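Local coordinates for separin (Saccharomyces cerevisiae, PDB 5U1T), which cleaves the cohesin subunit MCD1/SCC1 as a caspase-like cysteine protease at anaphase onset, allowing chromosomes to segregate, and is held inactive by securin for most of the cell cycle, at residues A[1072-1077]-A[1116-1121]; A[1068-1073]-A[1147-1152]. All coordinates share one frame; numbering follows the deposited sequence.

Contact 1. Residues A[1072-1077]-A[1116-1121]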
# COMPACT_ATOMS: atom_id res chain seq x y z
N LEU A 1072 -26.23 30.24 -13.49
CA LEU A 1072 -25.54 29.67 -12.33
C LEU A 1072 -26.37 28.55 -11.71
O LEU A 1072 -25.84 27.52 -11.31
CB LEU A 1072 -25.24 30.74 -11.27
CG LEU A 1072 -24.21 30.57 -10.14
CD1 LEU A 1072 -24.35 31.68 -9.12
CD2 LEU A 1072 -24.26 29.24 -9.43
N THR A 1073 -27.69 28.75 -11.62
CA THR A 1073 -28.56 27.76 -10.98
C THR A 1073 -28.77 26.57 -11.91
O THR A 1073 -29.28 25.54 -11.50
CB THR A 1073 -29.94 28.37 -10.62
OG1 THR A 1073 -30.44 29.05 -11.76
CG2 THR A 1073 -29.83 29.37 -9.50
N ASP A 1074 -28.38 26.73 -13.17
CA ASP A 1074 -28.51 25.68 -14.16
C ASP A 1074 -27.28 24.75 -14.19
O ASP A 1074 -27.39 23.56 -14.50
CB ASP A 1074 -28.74 26.28 -15.54
CG ASP A 1074 -29.20 25.26 -16.55
OD1 ASP A 1074 -30.13 24.49 -16.21
OD2 ASP A 1074 -28.64 25.21 -17.66
N LEU A 1075 -26.11 25.32 -13.89
CA LEU A 1075 -24.86 24.57 -13.75
C LEU A 1075 -25.03 23.26 -12.97
O LEU A 1075 -24.75 22.19 -13.51
CB LEU A 1075 -23.79 25.43 -13.09
CG LEU A 1075 -22.62 25.83 -13.98
CD1 LEU A 1075 -21.39 26.11 -13.14
CD2 LEU A 1075 -22.33 24.78 -15.04
N PRO A 1076 -25.53 23.31 -11.72
CA PRO A 1076 -25.60 22.05 -10.99
C PRO A 1076 -26.65 21.09 -11.54
O PRO A 1076 -26.71 19.96 -11.08
CB PRO A 1076 -26.00 22.48 -9.58
CG PRO A 1076 -25.95 23.98 -9.59
CD PRO A 1076 -26.19 24.39 -10.97
N ARG A 1077 -27.50 21.55 -12.45
CA ARG A 1077 -28.45 20.66 -13.10
C ARG A 1077 -27.76 19.92 -14.25
O ARG A 1077 -28.03 18.76 -14.52
CB ARG A 1077 -29.67 21.43 -13.61
CG ARG A 1077 -30.63 21.85 -12.51
CD ARG A 1077 -31.93 22.39 -13.06
NE ARG A 1077 -31.77 23.63 -13.82
CZ ARG A 1077 -32.28 24.81 -13.45
NH1 ARG A 1077 -32.97 24.91 -12.31
NH2 ARG A 1077 -32.10 25.88 -14.21
N ILE A 1116 -19.70 28.54 -20.22
CA ILE A 1116 -20.09 29.16 -21.48
C ILE A 1116 -21.31 28.48 -22.10
O ILE A 1116 -22.21 29.14 -22.60
CB ILE A 1116 -18.95 29.11 -22.50
CG1 ILE A 1116 -17.64 29.54 -21.86
CG2 ILE A 1116 -19.29 29.94 -23.74
CD1 ILE A 1116 -16.44 29.23 -22.71
N ARG A 1117 -21.32 27.16 -22.07
CA ARG A 1117 -22.38 26.38 -22.67
C ARG A 1117 -23.69 26.60 -21.93
O ARG A 1117 -24.77 26.50 -22.52
CB ARG A 1117 -21.99 24.89 -22.68
CG ARG A 1117 -23.12 23.95 -23.10
CD ARG A 1117 -22.80 23.17 -24.37
NE ARG A 1117 -21.71 22.24 -24.14
CZ ARG A 1117 -21.84 21.05 -23.56
NH1 ARG A 1117 -23.04 20.63 -23.15
NH2 ARG A 1117 -20.77 20.28 -23.39
N VAL A 1118 -23.61 26.92 -20.64
CA VAL A 1118 -24.82 27.05 -19.85
C VAL A 1118 -25.45 28.43 -20.07
O VAL A 1118 -26.68 28.58 -20.10
CB VAL A 1118 -24.57 26.81 -18.33
CG1 VAL A 1118 -23.80 27.95 -17.68
CG2 VAL A 1118 -25.88 26.65 -17.60
N SER A 1119 -24.60 29.43 -20.29
CA SER A 1119 -25.10 30.78 -20.46
C SER A 1119 -25.39 31.03 -21.92
O SER A 1119 -26.18 31.91 -22.27
CB SER A 1119 -24.10 31.78 -19.92
OG SER A 1119 -22.94 31.76 -20.72
N ALA A 1120 -24.73 30.27 -22.79
CA ALA A 1120 -25.03 30.34 -24.21
C ALA A 1120 -26.38 29.70 -24.48
O ALA A 1120 -27.10 30.12 -25.37
CB ALA A 1120 -23.95 29.67 -25.03
N ALA A 1121 -26.73 28.69 -23.69
CA ALA A 1121 -28.01 28.01 -23.84
C ALA A 1121 -29.13 29.01 -23.58
O ALA A 1121 -30.07 29.15 -24.36
CB ALA A 1121 -28.11 26.84 -22.90

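Contact 2. Residues A[1068-1073]-A[1147-1152]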
# COMPACT_ATOMS: atom_id res chain seq x y z
N THR A 1068 -26.78 35.99 -15.15
CA THR A 1068 -25.71 35.12 -14.71
C THR A 1068 -26.25 34.22 -13.59
O THR A 1068 -25.85 33.07 -13.49
CB THR A 1068 -24.44 35.89 -14.23
OG1 THR A 1068 -24.53 36.19 -12.84
CG2 THR A 1068 -24.21 37.17 -15.02
N ASN A 1069 -27.22 34.67 -12.85
CA ASN A 1069 -27.76 33.83 -11.81
C ASN A 1069 -28.63 32.73 -12.35
O ASN A 1069 -28.70 31.67 -11.80
CB ASN A 1069 -28.54 34.66 -10.83
CG ASN A 1069 -28.23 34.28 -9.42
OD1 ASN A 1069 -28.78 33.35 -8.90
ND2 ASN A 1069 -27.32 34.99 -8.82
N PHE A 1070 -29.32 33.00 -13.42
CA PHE A 1070 -30.15 31.99 -14.06
C PHE A 1070 -29.29 30.82 -14.56
O PHE A 1070 -29.64 29.65 -14.36
CB PHE A 1070 -30.93 32.59 -15.23
CG PHE A 1070 -32.39 32.85 -14.94
CD1 PHE A 1070 -32.78 33.66 -13.88
CD2 PHE A 1070 -33.38 32.32 -15.77
CE1 PHE A 1070 -34.13 33.91 -13.63
CE2 PHE A 1070 -34.74 32.59 -15.52
CZ PHE A 1070 -35.10 33.37 -14.45
N SER A 1071 -28.17 31.13 -15.20
CA SER A 1071 -27.31 30.08 -15.69
C SER A 1071 -26.45 29.50 -14.57
O SER A 1071 -26.02 28.36 -14.67
CB SER A 1071 -26.44 30.56 -16.86
OG SER A 1071 -25.86 31.82 -16.61
N LEU A 1072 -26.23 30.24 -13.49
CA LEU A 1072 -25.54 29.67 -12.33
C LEU A 1072 -26.37 28.55 -11.71
O LEU A 1072 -25.84 27.52 -11.31
CB LEU A 1072 -25.24 30.74 -11.27
CG LEU A 1072 -24.21 30.57 -10.14
CD1 LEU A 1072 -24.35 31.68 -9.12
CD2 LEU A 1072 -24.26 29.24 -9.43
N THR A 1073 -27.69 28.75 -11.62
CA THR A 1073 -28.56 27.76 -10.98
C THR A 1073 -28.77 26.57 -11.91
O THR A 1073 -29.28 25.54 -11.50
CB THR A 1073 -29.94 28.37 -10.62
OG1 THR A 1073 -30.44 29.05 -11.76
CG2 THR A 1073 -29.83 29.37 -9.50
N LEU A 1147 -38.91 27.31 -5.29
CA LEU A 1147 -38.23 28.26 -6.16
C LEU A 1147 -38.74 28.14 -7.57
O LEU A 1147 -38.53 27.12 -8.22
CB LEU A 1147 -36.72 28.02 -6.15
CG LEU A 1147 -35.89 28.17 -4.88
CD1 LEU A 1147 -34.44 27.97 -5.25
CD2 LEU A 1147 -36.10 29.54 -4.25
N LEU A 1148 -39.39 29.19 -8.05
CA LEU A 1148 -39.87 29.23 -9.42
C LEU A 1148 -39.09 30.27 -10.22
O LEU A 1148 -38.76 31.33 -9.72
CB LEU A 1148 -41.37 29.56 -9.44
CG LEU A 1148 -42.26 28.77 -8.48
CD1 LEU A 1148 -43.71 29.18 -8.66
CD2 LEU A 1148 -42.10 27.27 -8.70
N SER A 1149 -38.78 29.95 -11.47
CA SER A 1149 -38.29 30.97 -12.40
C SER A 1149 -39.00 30.77 -13.71
O SER A 1149 -39.50 29.68 -13.99
CB SER A 1149 -36.78 30.87 -12.60
OG SER A 1149 -36.12 31.08 -11.37
N LYS A 1150 -39.05 31.81 -14.52
CA LYS A 1150 -39.76 31.72 -15.78
C LYS A 1150 -38.98 32.46 -16.83
O LYS A 1150 -38.34 33.48 -16.56
CB LYS A 1150 -41.17 32.31 -15.68
CG LYS A 1150 -42.07 31.96 -16.87
CD LYS A 1150 -43.15 33.02 -17.09
CE LYS A 1150 -44.05 33.21 -15.87
NZ LYS A 1150 -44.78 34.52 -15.83
N LEU A 1151 -39.02 31.92 -18.04
CA LEU A 1151 -38.28 32.46 -19.15
C LEU A 1151 -39.23 32.61 -20.33
O LEU A 1151 -39.67 31.61 -20.90
CB LEU A 1151 -37.12 31.53 -19.47
CG LEU A 1151 -35.93 32.10 -20.22
CD1 LEU A 1151 -34.65 31.41 -19.73
CD2 LEU A 1151 -36.12 31.92 -21.72
N GLU A 1152 -39.57 33.85 -20.67
CA GLU A 1152 -40.48 34.12 -21.77
C GLU A 1152 -39.71 34.62 -22.98
O GLU A 1152 -39.49 35.82 -23.12
CB GLU A 1152 -41.55 35.15 -21.35
CG GLU A 1152 -42.51 34.67 -20.27
CD GLU A 1152 -43.11 35.82 -19.45
OE1 GLU A 1152 -42.37 36.46 -18.68
OE2 GLU A 1152 -44.33 36.07 -19.58

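Contact 1. Residues A[1072-1077]-A[1116-1121]
Val1118 meets two consecutive residues, Asp1074 and Leu1075, and nearly all of the burial on its side of the contact falls on this one valine. The contact is an instance of how an apolar side chain can pack against an acid whose polar bonds are made elsewhere. In the packing part, Val1118 CG2 lies beside Asp1074 CB, at 3.5 Å, and borders the carboxylate at OD2, the two side chains lying alongside, each pointing past the other. This methyl also faces the backbone, with Val1118 CG2 3.9 Å from Leu1075 N. The other branch makes a looser, apolar touch, Val1118 CG1 standing 4.4 Å from Leu1075 CD2.

The polar part runs within residues 1072-1077. Asp1074 CG is anti to the backbone N (chi1 -166°), and the two carboxylate oxygens differ in their surroundings: OD2 borders the valine while OD1 accepts the hydrogen bonds. Arg1077 comes side-on and brings two nitrogens to that single oxygen, NE at 3.0 Å and NH2 at 3.1 Å from Asp1074 OD1, in a salt bridge. OD1 lies close to the guanidinium plane; it offers NE its anti lone pair, whereas NH2 meets it on the same anti side, 28° out of the carboxylate plane. Tyr1388 N is a further donor to OD1, so this oxygen of a buried residue has three hydrogen-bond partners. One face of the guanidinium is covered by Thr1073 O, and Arg1077 also makes a cation-pi contact with Tyr1388.

Along the backbone, Arg1077 N bonds to Asp1074 O at 2.9 Å. Val1389, from helix 1388-1397, touches both Asp1074 and Val1118. The arrangement is that of a buried junction of helices, where the link from helix 1062-1072 into helix 1075-1088 rests on helix 1111-1127.

Contact 2. Residues A[1068-1073]-A[1147-1152]
Phe1070 reaches from its helix to three successive residues of strand 1147-1152, and a single aromatic ring thereby carries the whole contact. Its far end comes obliquely to Ser1149, with Phe1070 CZ 3.5 Å from Ser1149 CB. At the ring edge, near its plane, lies a backbone carbonyl, Lys1150 O, 3.9 Å from Phe1070 CE2. Leu1151 is the third strand residue at the ring, also met obliquely, with Leu1151 CD1 4.3 Å from Phe1070 CD2. Gln1122 and Arg1158 touch Phe1070 as well.

A second shell holds these groups in place. Ser1149 OG sits beside its own backbone N and anti to the carbonyl carbon (chi1 -61°); it lies with CB by the far end of the ring and is hydrogen-bonded to His1160 ND1 on the adjoining strand. Backbone bonds tie Ser1149 to Thr1136 and Lys1150 to Thr1159, fixing the strand between its two antiparallel neighbours. Met1126 packs on Leu1151. Replacing Phe1070 by an alanine would probably open a gap over Ser1149 and Leu1151 and cost residues 1068-1073 their packing on residues 1147-1152.

On the helix side, Thr1073 OG1 lies 2.8 Å from Phe1070 O and 3.1 Å from Asn1069 O, and could donate to either carbonyl. The axes of the helix and strand segments pass 11.2 Å apart at 117°, so the helix runs steeply across the strand. This is helix-on-sheet packing, with helix 1062-1072 lying over one face of the mixed sheet that includes strands 1132-1139, 1146-1152 and 1157-1163.

Both contacts are buried, and they begin from one piece of chain: Leu1072 and Thr1073 belong to each, and their centres lie about 10 Å apart. Contact 1 sets the link into helix 1075-1088 on another helix, and its packing borders a buried salt bridge. Contact 2 sets the preceding helix on a strand, and is carried by an aromatic ring against side chains and a carbonyl, with the polar bonds kept to the second shell. Helix 1111-1127 connects the two: Val1118 CG2 is 3.4 Å from Ser1071 O, and the same helix supplies Gln1122 beside the phenylalanine of contact 2.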